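Local structure of uncharacterized protein Rv2277c (Mycobacterium tuberculosis, 5VUG) at residues S136-A139 against Q140-R144; E228-E232 against A233-C237; R258-K262 against I263-A267. The protein is uncharacterised but carries a TIM-barrel domain of the glycerophosphodiester phosphodiesterase family and probably hydrolyses phosphoric diesters. All blocks are in the same frame, centred on the assembly; numbering follows the deposited sequence.

Contact 1 (S136-A139 against Q140-R144); sequences SAVA and QVLTR
Q140 reaches back along helix 134-145 and closes its amide on S136, one turn earlier. Its CB lies beside the carbonyl oxygen of S136, and CG, placed next to the backbone N by a chi1 of -71°, comes closer to it, with CG 3.3 Å from S136 O. From there the chain runs extended to CD, which passes both oxygens of S136 and leaves NE2 to do the bonding. NE2 donates to the hydroxyl, with Q140 NE2 2.9 Å from S136 OG; the acceptor lies nearly in the amide plane, although the bond is bent, at 141°. A second, weak bond runs from Q140 NE2 to S136 O, which already accepts the helical bond from Q140 N. The bond to OG, with the weak one to S136 O beside it, limits the swing of a side chain that is otherwise exposed. Helix 134-145 follows strand 121-125 and precedes strand 151-154, the parallel pair of a beta-alpha-beta unit of the TIM barrel, and its other flank faces inward. There V138 and L142 lie side by side and point the same way, V138 CG1 touching L142 CD1 at 3.8 Å. V138 also packs on V46 and P54, while L142 rests on I113 and L170. Farther along, T143 bonds twice to A139: its N makes the helical bond to A139 O, and T143 OG1 donates to the same A139 O at 3.0 Å. The hydroxyl stands above the carbonyl plane, the amide approaching from the opposite face, so A139 O is gripped from both.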
ATOM      1  N   SER A 136     -17.617  13.757 -25.546  1.00 11.00           N
ATOM      2  CA  SER A 136     -18.750  14.395 -26.215  1.00 11.05           C
ATOM      3  C   SER A 136     -19.377  13.476 -27.263  1.00 11.45           C
ATOM      4  O   SER A 136     -20.610  13.398 -27.379  1.00 11.50           O
ATOM      5  CB  SER A 136     -18.305  15.707 -26.865  1.00 12.44           C
ATOM      6  OG  SER A 136     -19.395  16.333 -27.532  1.00 14.99           O
ATOM      7  N   ALA A 137     -18.545  12.797 -28.054  1.00 11.32           N
ATOM      8  CA  ALA A 137     -19.072  11.904 -29.078  1.00 10.56           C
ATOM      9  C   ALA A 137     -19.890  10.780 -28.455  1.00 10.99           C
ATOM     10  O   ALA A 137     -20.954  10.408 -28.975  1.00 12.09           O
ATOM     11  CB  ALA A 137     -17.927  11.352 -29.934  1.00 11.16           C
ATOM     12  N   VAL A 138     -19.426  10.247 -27.323  1.00 10.46           N
ATOM     13  CA  VAL A 138     -20.177   9.197 -26.643  1.00 10.70           C
ATOM     14  C   VAL A 138     -21.487   9.743 -26.095  1.00 11.57           C
ATOM     15  O   VAL A 138     -22.545   9.116 -26.245  1.00 11.66           O
ATOM     16  CB  VAL A 138     -19.325   8.523 -25.551  1.00  8.99           C
ATOM     17  CG1 VAL A 138     -20.215   7.626 -24.650  1.00 10.25           C
ATOM     18  CG2 VAL A 138     -18.208   7.679 -26.184  1.00 11.40           C
ATOM     19  N   ALA A 139     -21.439  10.920 -25.458  1.00 12.08           N
ATOM     20  CA  ALA A 139     -22.652  11.543 -24.942  1.00 11.44           C
ATOM     21  C   ALA A 139     -23.686  11.731 -26.045  1.00 13.98           C
ATOM     22  O   ALA A 139     -24.877  11.475 -25.836  1.00 14.55           O
ATOM     23  CB  ALA A 139     -22.320  12.879 -24.269  1.00 12.72           C
ATOM     24  N   GLN A 140     -23.248  12.158 -27.231  1.00 12.92           N
ATOM     25  CA  GLN A 140     -24.186  12.399 -28.322  1.00 11.68           C
ATOM     26  C   GLN A 140     -24.859  11.113 -28.782  1.00 12.29           C
ATOM     27  O   GLN A 140     -26.075  11.104 -29.024  1.00 15.86           O
ATOM     28  CB  GLN A 140     -23.481  13.110 -29.471  1.00 12.22           C
ATOM     29  CG  GLN A 140     -23.142  14.554 -29.141  1.00 15.16           C
ATOM     30  CD  GLN A 140     -22.302  15.205 -30.214  1.00 15.67           C
ATOM     31  OE1 GLN A 140     -22.703  15.268 -31.382  1.00 18.53           O
ATOM     32  NE2 GLN A 140     -21.120  15.680 -29.832  1.00 15.65           N
ATOM     33  N   VAL A 141     -24.097  10.018 -28.904  1.00 12.52           N
ATOM     34  CA  VAL A 141     -24.704   8.731 -29.251  1.00 11.55           C
ATOM     35  C   VAL A 141     -25.697   8.302 -28.179  1.00 14.18           C
ATOM     36  O   VAL A 141     -26.813   7.871 -28.481  1.00 13.75           O
ATOM     37  CB  VAL A 141     -23.633   7.647 -29.474  1.00 12.27           C
ATOM     38  CG1 VAL A 141     -24.304   6.266 -29.581  1.00 15.76           C
ATOM     39  CG2 VAL A 141     -22.822   7.930 -30.723  1.00 12.58           C
ATOM     40  N   LEU A 142     -25.296   8.389 -26.911  1.00 13.97           N
ATOM     41  CA  LEU A 142     -26.191   7.947 -25.843  1.00 14.28           C
ATOM     42  C   LEU A 142     -27.471   8.770 -25.816  1.00 17.05           C
ATOM     43  O   LEU A 142     -28.551   8.230 -25.549  1.00 16.73           O
ATOM     44  CB  LEU A 142     -25.480   8.008 -24.497  1.00 14.96           C
ATOM     45  CG  LEU A 142     -24.362   6.977 -24.354  1.00 15.18           C
ATOM     46  CD1 LEU A 142     -23.651   7.169 -23.026  1.00 15.73           C
ATOM     47  CD2 LEU A 142     -24.898   5.544 -24.490  1.00 17.64           C
ATOM     48  N   THR A 143     -27.365  10.079 -26.092  1.00 18.25           N
ATOM     49  CA  THR A 143     -28.540  10.946 -26.123  1.00 21.35           C
ATOM     50  C   THR A 143     -29.464  10.575 -27.273  1.00 21.96           C
ATOM     51  O   THR A 143     -30.678  10.415 -27.085  1.00 23.44           O
ATOM     52  CB  THR A 143     -28.106  12.411 -26.278  1.00 22.76           C
ATOM     53  OG1 THR A 143     -27.423  12.849 -25.100  1.00 26.02           O
ATOM     54  CG2 THR A 143     -29.319  13.302 -26.513  1.00 27.61           C
ATOM     55  N   ARG A 144     -28.905  10.451 -28.478  1.00 21.78           N
ATOM     56  CA  ARG A 144     -29.722  10.225 -29.663  1.00 23.77           C
ATOM     57  C   ARG A 144     -30.350   8.839 -29.668  1.00 23.94           C
ATOM     58  O   ARG A 144     -31.485   8.678 -30.138  1.00 26.08           O
ATOM     59  CB  ARG A 144     -28.889  10.460 -30.919  1.00 27.12           C
ATOM     60  CG  ARG A 144     -29.703  10.442 -32.195  1.00 31.18           C
ATOM     61  CD  ARG A 144     -28.881  10.933 -33.366  1.00 34.64           C
ATOM     62  NE  ARG A 144     -27.493  10.496 -33.256  1.00 37.35           N
ATOM     63  CZ  ARG A 144     -27.084   9.259 -33.511  1.00 38.46           C
ATOM     64  NH1 ARG A 144     -27.963   8.339 -33.890  1.00 36.84           N
ATOM     65  NH2 ARG A 144     -25.801   8.943 -33.382  1.00 36.96           N
TER

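Contact 2 (E228-E232 against A233-C237); sequences ELWDE and ASVDC
D231 and S234 exchange hydrogen bonds at the start of helix 232-239 in a capping box. D231, the N-cap, accepts from the amide of S234, with D231 OD1 2.9 Å from S234 N and met nearly along its C-O axis. In return D231 N donates to S234 OG at 3.1 Å, nearly straight at 165°. S234 OG is itself a donor, to L229 O at 2.8 Å, in the carbonyl plane and on a lone pair. With chi1 at 65°, OG sits between its own backbone N and carbonyl carbon, from where it serves both bonds and ties the incoming loop to the first turn. Two helical bonds take over, V235 N to D231 O and D236 N to E232 O.

The apolar part is small: W230 and V235 cross at about a right angle, and W230 CE3 meets V235 CG2 at 3.9 Å. NE1 of the indole is hydrogen-bonded to F204 O, and the ring also makes an edge-to-face contact with F238. W230 and V235 both pack on I263 of helix 254-263, L229 lies against F184 and A187 of helix 176-189, and the disulfide from C237 to C192 ties helix 232-239 to the loop after helix 176-189.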
ATOM      1  N   GLU A 228      -6.133  -7.770  -1.716  1.00 12.42           N
ATOM      2  CA  GLU A 228      -7.489  -8.306  -1.846  1.00 12.95           C
ATOM      3  C   GLU A 228      -8.408  -7.385  -1.044  1.00 12.65           C
ATOM      4  O   GLU A 228      -8.561  -7.542   0.173  1.00 14.59           O
ATOM      5  CB  GLU A 228      -7.514  -9.749  -1.350  1.00 18.23           C
ATOM      6  CG  GLU A 228      -6.546 -10.640  -2.122  1.00 23.28           C
ATOM      7  CD  GLU A 228      -6.513 -12.076  -1.612  1.00 29.96           C
ATOM      8  OE1 GLU A 228      -7.459 -12.494  -0.906  1.00 36.48           O
ATOM      9  OE2 GLU A 228      -5.540 -12.788  -1.927  1.00 34.48           O
ATOM     10  N   LEU A 229      -9.024  -6.420  -1.731  1.00 12.17           N
ATOM     11  CA  LEU A 229      -9.619  -5.266  -1.064  1.00 12.21           C
ATOM     12  C   LEU A 229     -11.108  -5.395  -0.782  1.00 12.82           C
ATOM     13  O   LEU A 229     -11.633  -4.617   0.025  1.00 13.24           O
ATOM     14  CB  LEU A 229      -9.381  -4.003  -1.893  1.00 12.12           C
ATOM     15  CG  LEU A 229      -7.898  -3.638  -1.999  1.00 12.40           C
ATOM     16  CD1 LEU A 229      -7.719  -2.576  -3.069  1.00 12.15           C
ATOM     17  CD2 LEU A 229      -7.346  -3.159  -0.653  1.00 13.75           C
ATOM     18  N   TRP A 230     -11.801  -6.332  -1.427  1.00 11.74           N
ATOM     19  CA  TRP A 230     -13.231  -6.514  -1.218  1.00 12.32           C
ATOM     20  C   TRP A 230     -13.449  -7.591  -0.166  1.00 14.04           C
ATOM     21  O   TRP A 230     -13.045  -8.745  -0.359  1.00 14.65           O
ATOM     22  CB  TRP A 230     -13.930  -6.921  -2.517  1.00 12.70           C
ATOM     23  CG  TRP A 230     -14.010  -5.855  -3.585  1.00 12.24           C
ATOM     24  CD1 TRP A 230     -13.447  -5.908  -4.832  1.00 13.97           C
ATOM     25  CD2 TRP A 230     -14.714  -4.603  -3.516  1.00 12.50           C
ATOM     26  NE1 TRP A 230     -13.754  -4.765  -5.539  1.00 13.23           N
ATOM     27  CE2 TRP A 230     -14.528  -3.949  -4.753  1.00 11.93           C
ATOM     28  CE3 TRP A 230     -15.481  -3.972  -2.527  1.00 13.67           C
ATOM     29  CZ2 TRP A 230     -15.074  -2.689  -5.026  1.00 14.69           C
ATOM     30  CZ3 TRP A 230     -16.023  -2.721  -2.797  1.00 14.97           C
ATOM     31  CH2 TRP A 230     -15.818  -2.093  -4.039  1.00 14.05           C
ATOM     32  N   ASP A 231     -14.085  -7.209   0.940  1.00 13.10           N
ATOM     33  CA  ASP A 231     -14.520  -8.118   1.991  1.00 14.78           C
ATOM     34  C   ASP A 231     -15.847  -7.594   2.530  1.00 16.14           C
ATOM     35  O   ASP A 231     -16.351  -6.563   2.072  1.00 15.78           O
ATOM     36  CB  ASP A 231     -13.435  -8.323   3.064  1.00 17.73           C
ATOM     37  CG  ASP A 231     -12.910  -7.019   3.653  1.00 19.85           C
ATOM     38  OD1 ASP A 231     -13.659  -6.026   3.760  1.00 17.72           O
ATOM     39  OD2 ASP A 231     -11.724  -6.995   4.042  1.00 25.14           O
ATOM     40  N   GLU A 232     -16.429  -8.307   3.497  1.00 18.00           N
ATOM     41  CA  GLU A 232     -17.718  -7.872   4.026  1.00 20.32           C
ATOM     42  C   GLU A 232     -17.646  -6.441   4.546  1.00 20.61           C
ATOM     43  O   GLU A 232     -18.547  -5.635   4.290  1.00 20.84           O
ATOM     44  CB  GLU A 232     -18.213  -8.824   5.115  1.00 24.86           C
ATOM     45  CG  GLU A 232     -19.697  -8.641   5.418  1.00 34.43           C
ATOM     46  CD  GLU A 232     -20.189  -9.517   6.559  1.00 43.21           C
ATOM     47  OE1 GLU A 232     -21.033  -9.044   7.356  1.00 44.84           O
ATOM     48  OE2 GLU A 232     -19.731 -10.676   6.657  1.00 46.54           O
ATOM     49  N   ALA A 233     -16.553  -6.091   5.231  1.00 19.78           N
ATOM     50  CA  ALA A 233     -16.454  -4.761   5.825  1.00 16.43           C
ATOM     51  C   ALA A 233     -16.371  -3.671   4.764  1.00 16.11           C
ATOM     52  O   ALA A 233     -17.032  -2.634   4.883  1.00 16.42           O
ATOM     53  CB  ALA A 233     -15.254  -4.689   6.767  1.00 19.46           C
ATOM     54  N   SER A 234     -15.561  -3.875   3.725  1.00 15.04           N
ATOM     55  CA  SER A 234     -15.431  -2.824   2.723  1.00 14.00           C
ATOM     56  C   SER A 234     -16.677  -2.711   1.852  1.00 13.81           C
ATOM     57  O   SER A 234     -17.047  -1.602   1.456  1.00 15.07           O
ATOM     58  CB  SER A 234     -14.150  -2.987   1.900  1.00 13.19           C
ATOM     59  OG  SER A 234     -14.164  -4.159   1.118  1.00 13.13           O
ATOM     60  N   VAL A 235     -17.346  -3.829   1.555  1.00 14.82           N
ATOM     61  CA  VAL A 235     -18.614  -3.740   0.827  1.00 16.05           C
ATOM     62  C   VAL A 235     -19.624  -2.928   1.630  1.00 15.30           C
ATOM     63  O   VAL A 235     -20.284  -2.025   1.104  1.00 17.13           O
ATOM     64  CB  VAL A 235     -19.147  -5.141   0.472  1.00 16.39           C
ATOM     65  CG1 VAL A 235     -20.560  -5.042  -0.089  1.00 18.34           C
ATOM     66  CG2 VAL A 235     -18.229  -5.817  -0.533  1.00 16.40           C
ATOM     67  N   ASP A 236     -19.737  -3.224   2.928  1.00 17.70           N
ATOM     68  CA  ASP A 236     -20.662  -2.484   3.780  1.00 19.59           C
ATOM     69  C   ASP A 236     -20.312  -1.002   3.835  1.00 19.08           C
ATOM     70  O   ASP A 236     -21.208  -0.147   3.839  1.00 19.57           O
ATOM     71  CB  ASP A 236     -20.687  -3.080   5.185  1.00 24.03           C
ATOM     72  CG  ASP A 236     -21.474  -2.219   6.170  1.00 35.14           C
ATOM     73  OD1 ASP A 236     -20.878  -1.317   6.809  1.00 37.14           O
ATOM     74  OD2 ASP A 236     -22.700  -2.428   6.289  1.00 39.25           O
ATOM     75  N   CYS A 237     -19.020  -0.675   3.911  1.00 17.69           N
ATOM     76  CA  CYS A 237     -18.607   0.727   3.868  1.00 17.19           C
ATOM     77  C   CYS A 237     -19.124   1.419   2.606  1.00 18.19           C
ATOM     78  O   CYS A 237     -19.688   2.519   2.673  1.00 18.01           O
ATOM     79  CB  CYS A 237     -17.082   0.829   3.977  1.00 16.43           C
ATOM     80  SG  CYS A 237     -16.357   2.373   3.362  1.00 20.37           S
TER

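Contact 3 (R258-K262 against I263-A267); sequences RLAHK and IGLDA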
ATOM      1  N   ARG A 258     -17.301 -17.340  -5.640  1.00 13.22           N
ATOM      2  CA  ARG A 258     -17.792 -17.629  -4.296  1.00 13.33           C
ATOM      3  C   ARG A 258     -17.521 -16.478  -3.339  1.00 13.62           C
ATOM      4  O   ARG A 258     -18.376 -16.140  -2.508  1.00 14.56           O
ATOM      5  CB  ARG A 258     -17.157 -18.912  -3.775  1.00 13.90           C
ATOM      6  CG  ARG A 258     -17.676 -20.122  -4.493  1.00 14.94           C
ATOM      7  CD  ARG A 258     -16.948 -21.385  -4.089  1.00 17.12           C
ATOM      8  NE  ARG A 258     -17.409 -22.491  -4.913  1.00 17.66           N
ATOM      9  CZ  ARG A 258     -16.781 -23.653  -5.038  1.00 20.28           C
ATOM     10  NH1 ARG A 258     -15.652 -23.874  -4.380  1.00 22.76           N
ATOM     11  NH2 ARG A 258     -17.292 -24.594  -5.821  1.00 21.74           N
ATOM     12  N   LEU A 259     -16.338 -15.868  -3.434  1.00 14.14           N
ATOM     13  CA  LEU A 259     -16.045 -14.711  -2.592  1.00 15.56           C
ATOM     14  C   LEU A 259     -17.016 -13.570  -2.879  1.00 13.97           C
ATOM     15  O   LEU A 259     -17.621 -13.012  -1.955  1.00 17.21           O
ATOM     16  CB  LEU A 259     -14.592 -14.273  -2.783  1.00 16.23           C
ATOM     17  CG  LEU A 259     -14.166 -12.970  -2.102  1.00 19.57           C
ATOM     18  CD1 LEU A 259     -14.312 -13.057  -0.581  1.00 21.44           C
ATOM     19  CD2 LEU A 259     -12.740 -12.638  -2.485  1.00 21.05           C
ATOM     20  N   ALA A 260     -17.193 -13.228  -4.161  1.00 12.48           N
ATOM     21  CA  ALA A 260     -18.091 -12.137  -4.543  1.00 11.58           C
ATOM     22  C   ALA A 260     -19.511 -12.390  -4.055  1.00 12.79           C
ATOM     23  O   ALA A 260     -20.193 -11.473  -3.577  1.00 13.54           O
ATOM     24  CB  ALA A 260     -18.101 -11.995  -6.067  1.00 11.37           C
ATOM     25  N   HIS A 261     -19.974 -13.632  -4.184  1.00 12.54           N
ATOM     26  CA  HIS A 261     -21.312 -13.988  -3.736  1.00 11.88           C
ATOM     27  C   HIS A 261     -21.437 -13.865  -2.220  1.00 12.99           C
ATOM     28  O   HIS A 261     -22.419 -13.310  -1.709  1.00 15.12           O
ATOM     29  CB  HIS A 261     -21.608 -15.417  -4.183  1.00 11.13           C
ATOM     30  CG  HIS A 261     -23.055 -15.774  -4.133  1.00 13.89           C
ATOM     31  ND1 HIS A 261     -23.732 -15.967  -2.948  1.00 16.71           N
ATOM     32  CD2 HIS A 261     -23.958 -15.966  -5.123  1.00 16.36           C
ATOM     33  CE1 HIS A 261     -24.989 -16.272  -3.213  1.00 19.21           C
ATOM     34  NE2 HIS A 261     -25.151 -16.279  -4.525  1.00 18.02           N
ATOM     35  N   LYS A 262     -20.450 -14.388  -1.488  1.00 14.08           N
ATOM     36  CA  LYS A 262     -20.506 -14.383  -0.027  1.00 16.28           C
ATOM     37  C   LYS A 262     -20.547 -12.964   0.520  1.00 15.96           C
ATOM     38  O   LYS A 262     -21.275 -12.675   1.478  1.00 18.40           O
ATOM     39  CB  LYS A 262     -19.298 -15.127   0.539  1.00 20.28           C
ATOM     40  CG  LYS A 262     -19.211 -15.105   2.071  1.00 24.29           C
ATOM     41  CD  LYS A 262     -17.945 -15.800   2.585  1.00 30.15           C
ATOM     42  CE  LYS A 262     -16.682 -15.007   2.246  1.00 37.43           C
ATOM     43  NZ  LYS A 262     -15.424 -15.669   2.732  1.00 40.27           N
ATOM     44  N   ILE A 263     -19.764 -12.062  -0.072  1.00 15.71           N
ATOM     45  CA  ILE A 263     -19.699 -10.693   0.437  1.00 15.76           C
ATOM     46  C   ILE A 263     -20.748  -9.779  -0.178  1.00 17.13           C
ATOM     47  O   ILE A 263     -20.869  -8.622   0.250  1.00 18.80           O
ATOM     48  CB  ILE A 263     -18.280 -10.098   0.336  1.00 16.13           C
ATOM     49  CG1 ILE A 263     -17.890  -9.843  -1.128  1.00 15.38           C
ATOM     50  CG2 ILE A 263     -17.279 -11.023   1.012  1.00 17.52           C
ATOM     51  CD1 ILE A 263     -16.470  -9.316  -1.299  1.00 13.93           C
ATOM     52  N   GLY A 264     -21.507 -10.253  -1.158  1.00 16.48           N
ATOM     53  CA  GLY A 264     -22.599  -9.463  -1.690  1.00 15.93           C
ATOM     54  C   GLY A 264     -22.218  -8.395  -2.695  1.00 16.00           C
ATOM     55  O   GLY A 264     -22.863  -7.341  -2.735  1.00 17.12           O
ATOM     56  N   LEU A 265     -21.183  -8.619  -3.505  1.00 14.51           N
ATOM     57  CA  LEU A 265     -20.928  -7.701  -4.608  1.00 11.41           C
ATOM     58  C   LEU A 265     -22.141  -7.649  -5.531  1.00 10.59           C
ATOM     59  O   LEU A 265     -22.774  -8.670  -5.814  1.00 13.11           O
ATOM     60  CB  LEU A 265     -19.712  -8.148  -5.414  1.00 13.05           C
ATOM     61  CG  LEU A 265     -18.357  -8.158  -4.709  1.00 12.28           C
ATOM     62  CD1 LEU A 265     -17.251  -8.495  -5.710  1.00 13.22           C
ATOM     63  CD2 LEU A 265     -18.082  -6.829  -4.016  1.00 16.40           C
ATOM     64  N   ASP A 266     -22.458  -6.447  -6.010  1.00 10.05           N
ATOM     65  CA  ASP A 266     -23.592  -6.287  -6.912  1.00 10.71           C
ATOM     66  C   ASP A 266     -23.337  -6.944  -8.258  1.00 10.50           C
ATOM     67  O   ASP A 266     -24.290  -7.360  -8.934  1.00 11.71           O
ATOM     68  CB  ASP A 266     -23.907  -4.807  -7.109  1.00 11.90           C
ATOM     69  CG  ASP A 266     -24.380  -4.153  -5.839  1.00 15.02           C
ATOM     70  OD1 ASP A 266     -25.586  -4.252  -5.521  1.00 20.07           O
ATOM     71  OD2 ASP A 266     -23.537  -3.572  -5.142  1.00 12.69           O
ATOM     72  N   ALA A 267     -22.071  -7.030  -8.671  1.00 10.01           N
ATOM     73  CA  ALA A 267     -21.738  -7.504 -10.006  1.00 10.16           C
ATOM     74  C   ALA A 267     -20.333  -8.084 -10.008  1.00  9.37           C
ATOM     75  O   ALA A 267     -19.485  -7.716  -9.181  1.00 10.01           O
ATOM     76  CB  ALA A 267     -21.805  -6.347 -11.017  1.00 10.79           C
TER
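A260 O and H261 O, carbonyls of the last turn of helix 254-263, are taken up by the amides of G264 and L265. L265 N donates to A260 O at 3.0 Å with an angle of 150°, the stronger of the two bonds to that oxygen; G264 N also reaches A260 O, but weakly. G264 N has a straighter bond, though longer, to H261 O, at 3.2 Å, and the amide stands well above the plane of that carbonyl. One turn back, the routine helical bond from I263 N uses L259 O. The pair L265 N to A260 O and G264 N to H261 O defines a Schellman motif: G264 leaves the helix with a positive phi of 80°, at backbone angles where a side chain would collide with the carbonyl oxygen of I263. It turns the chain from helix 254-263 toward strand 267-270 of the barrel. The apolar side of the motif is made by A260 and L265, where A260 CB touches L265 CD1 at 3.6 Å, one methyl on another. Beside it, I263 wraps the carbonyl of L259, with I263 CG1 3.3 Å from L259 O, while its CG2 meets L259 CD1 at 3.9 Å. The chi1 of 70° sets CG1 between the backbone N and carbonyl carbon of I263, leaving both branches near that oxygen. H261 NE2 is hydrogen-bonded to D10 OD1, and D266 OD2 accepts from V246 N.

Overall arrangement
Along the chain the three contacts come in series, each a local arrangement on one of the helices outside the barrel sheet: contact 1 within helix 134-145, contact 2 at the start of helix 232-239 and contact 3 at the end of helix 254-263. Contact 1 lies across the chain's centre from the others, its centre about 34 Å from that of contact 2 and about 33 Å from that of contact 3. Contacts 2 and 3 have centres about 10 Å apart and touch, through W230, E232 and V235 on one side and I263 and L265 on the other. One helix start and one helix end are thereby joined beside strands 245-249 and 267-270, which are parallel neighbours in the sheet.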